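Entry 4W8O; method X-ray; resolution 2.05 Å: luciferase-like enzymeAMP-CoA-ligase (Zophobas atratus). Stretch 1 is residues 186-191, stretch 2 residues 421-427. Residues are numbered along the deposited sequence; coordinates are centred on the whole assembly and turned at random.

Stretch 1, residues 186-191: SGTTGL
Stretch 2 421-427: ERIKEMF

Residues 186-191, an irregular segment, pack against residues 421-427, where a strand ends at Arg422 and gives way to loop; 420 Å² is buried in total. The pairing runs in opposite senses, with CA atoms of Gly187 and Phe427 4.8 Å apart and those of Thr189 and Glu425 4.9 Å apart. Ser186 (chi1 p) makes no contact. Gly187 (phi/psi -65/161) lies so close that an ideal CB would sit 2.7 Å from Phe427 C and 2.9 Å from Met426 O. Thr188 (-73/-10, chi1 p) points toward the partner loop, which turns around its hydroxyl: Met426 N donates to Thr188 OG1 at 2.6 Å and 164°, while Ile423 O lies 3.2 Å from OG1. Glu425, within this turn, has phi/psi 46/50. Thr188 CG2 meets the edge of the Arg422 guanidinium, 3.6 Å from NE. Met426 O receives two weak hydrogen bonds, from Thr188 N (2.9 Å, 120°) and Thr189 N (3.4 Å, 151°). Thr189 is extended (-144/160, chi1 t), and its CG2 lies over one face of the Phe427 ring, 3.4 Å from its centroid; Thr189 O accepts a CA-H...O contact from Phe427 CA at 3.5 Å. Phe427 adopts chi1 m, chi2 89°. Gly190 (80/160) approaches this ring obliquely, its CA 3.8 Å from Phe427 CD2. Leu191 (chi1 m, chi2 t) points away.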

# COMPACT_ATOMS: atom_id res chain seq x y z
N SER A 186 -4.07 -8.61 11.17
CA SER A 186 -5.12 -8.08 12.03
C SER A 186 -6.28 -9.06 12.06
O SER A 186 -7.39 -8.72 11.66
CB SER A 186 -5.59 -6.71 11.52
OG SER A 186 -6.01 -6.80 10.17
N GLY A 187 -6.00 -10.28 12.51
CA GLY A 187 -7.06 -11.27 12.70
C GLY A 187 -8.03 -10.84 13.78
O GLY A 187 -7.71 -9.98 14.61
N THR A 188 -9.22 -11.43 13.79
CA THR A 188 -10.26 -11.07 14.77
C THR A 188 -9.94 -11.58 16.18
O THR A 188 -10.62 -11.21 17.14
CB THR A 188 -11.66 -11.55 14.34
OG1 THR A 188 -11.66 -12.98 14.21
CG2 THR A 188 -12.06 -10.92 13.02
N THR A 189 -8.93 -12.44 16.30
CA THR A 189 -8.38 -12.80 17.61
C THR A 189 -6.86 -12.99 17.48
O THR A 189 -6.35 -13.17 16.38
CB THR A 189 -9.07 -14.06 18.19
OG1 THR A 189 -8.56 -14.31 19.50
CG2 THR A 189 -8.84 -15.28 17.32
N GLY A 190 -6.16 -12.93 18.61
CA GLY A 190 -4.70 -13.03 18.62
C GLY A 190 -4.00 -11.73 18.25
O GLY A 190 -4.59 -10.86 17.61
N LEU A 191 -2.73 -11.63 18.63
CA LEU A 191 -1.94 -10.42 18.37
C LEU A 191 -1.41 -10.41 16.94
O LEU A 191 -1.34 -11.45 16.29
CB LEU A 191 -0.76 -10.35 19.33
CG LEU A 191 -1.11 -10.38 20.81
CD1 LEU A 191 0.15 -10.56 21.63
CD2 LEU A 191 -1.87 -9.13 21.24
N GLU A 421 -19.63 -9.71 6.19
CA GLU A 421 -19.14 -9.70 7.58
C GLU A 421 -17.86 -10.50 7.75
O GLU A 421 -17.47 -11.27 6.87
CB GLU A 421 -20.21 -10.28 8.53
CG GLU A 421 -20.44 -11.78 8.38
CD GLU A 421 -21.45 -12.31 9.39
OE1 GLU A 421 -22.53 -11.70 9.52
OE2 GLU A 421 -21.16 -13.33 10.05
N ARG A 422 -17.22 -10.31 8.89
CA ARG A 422 -16.03 -11.07 9.25
C ARG A 422 -16.39 -12.26 10.11
O ARG A 422 -17.31 -12.20 10.93
CB ARG A 422 -15.03 -10.20 10.00
CG ARG A 422 -14.44 -9.07 9.16
CD ARG A 422 -13.05 -8.70 9.64
NE ARG A 422 -12.12 -9.83 9.59
CZ ARG A 422 -11.52 -10.29 8.48
NH1 ARG A 422 -11.73 -9.73 7.30
NH2 ARG A 422 -10.69 -11.32 8.57
N ILE A 423 -15.65 -13.35 9.94
CA ILE A 423 -15.79 -14.52 10.79
C ILE A 423 -15.21 -14.18 12.17
O ILE A 423 -14.10 -13.67 12.28
CB ILE A 423 -15.05 -15.73 10.17
CG1 ILE A 423 -15.70 -16.11 8.84
CG2 ILE A 423 -15.04 -16.91 11.13
CD1 ILE A 423 -14.78 -16.85 7.89
N LYS A 424 -15.98 -14.45 13.23
CA LYS A 424 -15.55 -14.14 14.60
C LYS A 424 -14.43 -15.06 15.09
O LYS A 424 -14.37 -16.24 14.72
CB LYS A 424 -16.72 -14.22 15.58
CG LYS A 424 -17.58 -12.97 15.63
CD LYS A 424 -18.80 -13.18 16.52
CE LYS A 424 -18.43 -13.37 17.98
NZ LYS A 424 -19.60 -13.75 18.82
N GLU A 425 -13.56 -14.51 15.94
CA GLU A 425 -12.44 -15.24 16.55
C GLU A 425 -11.61 -16.10 15.58
O GLU A 425 -11.35 -17.27 15.86
CB GLU A 425 -12.93 -16.09 17.74
CG GLU A 425 -13.15 -15.30 19.03
CD GLU A 425 -12.99 -16.16 20.27
OE1 GLU A 425 -13.61 -17.24 20.35
OE2 GLU A 425 -12.24 -15.74 21.19
N MET A 426 -11.18 -15.51 14.46
CA MET A 426 -10.27 -16.16 13.52
C MET A 426 -8.89 -15.51 13.63
O MET A 426 -8.75 -14.29 13.48
CB MET A 426 -10.81 -16.05 12.08
CG MET A 426 -10.35 -17.18 11.16
SD MET A 426 -10.93 -17.06 9.45
CE MET A 426 -10.57 -18.70 8.83
N PHE A 427 -7.87 -16.33 13.89
CA PHE A 427 -6.51 -15.83 14.17
C PHE A 427 -5.82 -15.25 12.93
O PHE A 427 -6.20 -15.52 11.80
CB PHE A 427 -5.64 -16.92 14.79
CG PHE A 427 -5.99 -17.22 16.23
CD1 PHE A 427 -6.95 -18.17 16.55
CD2 PHE A 427 -5.35 -16.54 17.26
CE1 PHE A 427 -7.27 -18.43 17.87
CE2 PHE A 427 -5.67 -16.80 18.58
CZ PHE A 427 -6.62 -17.75 18.89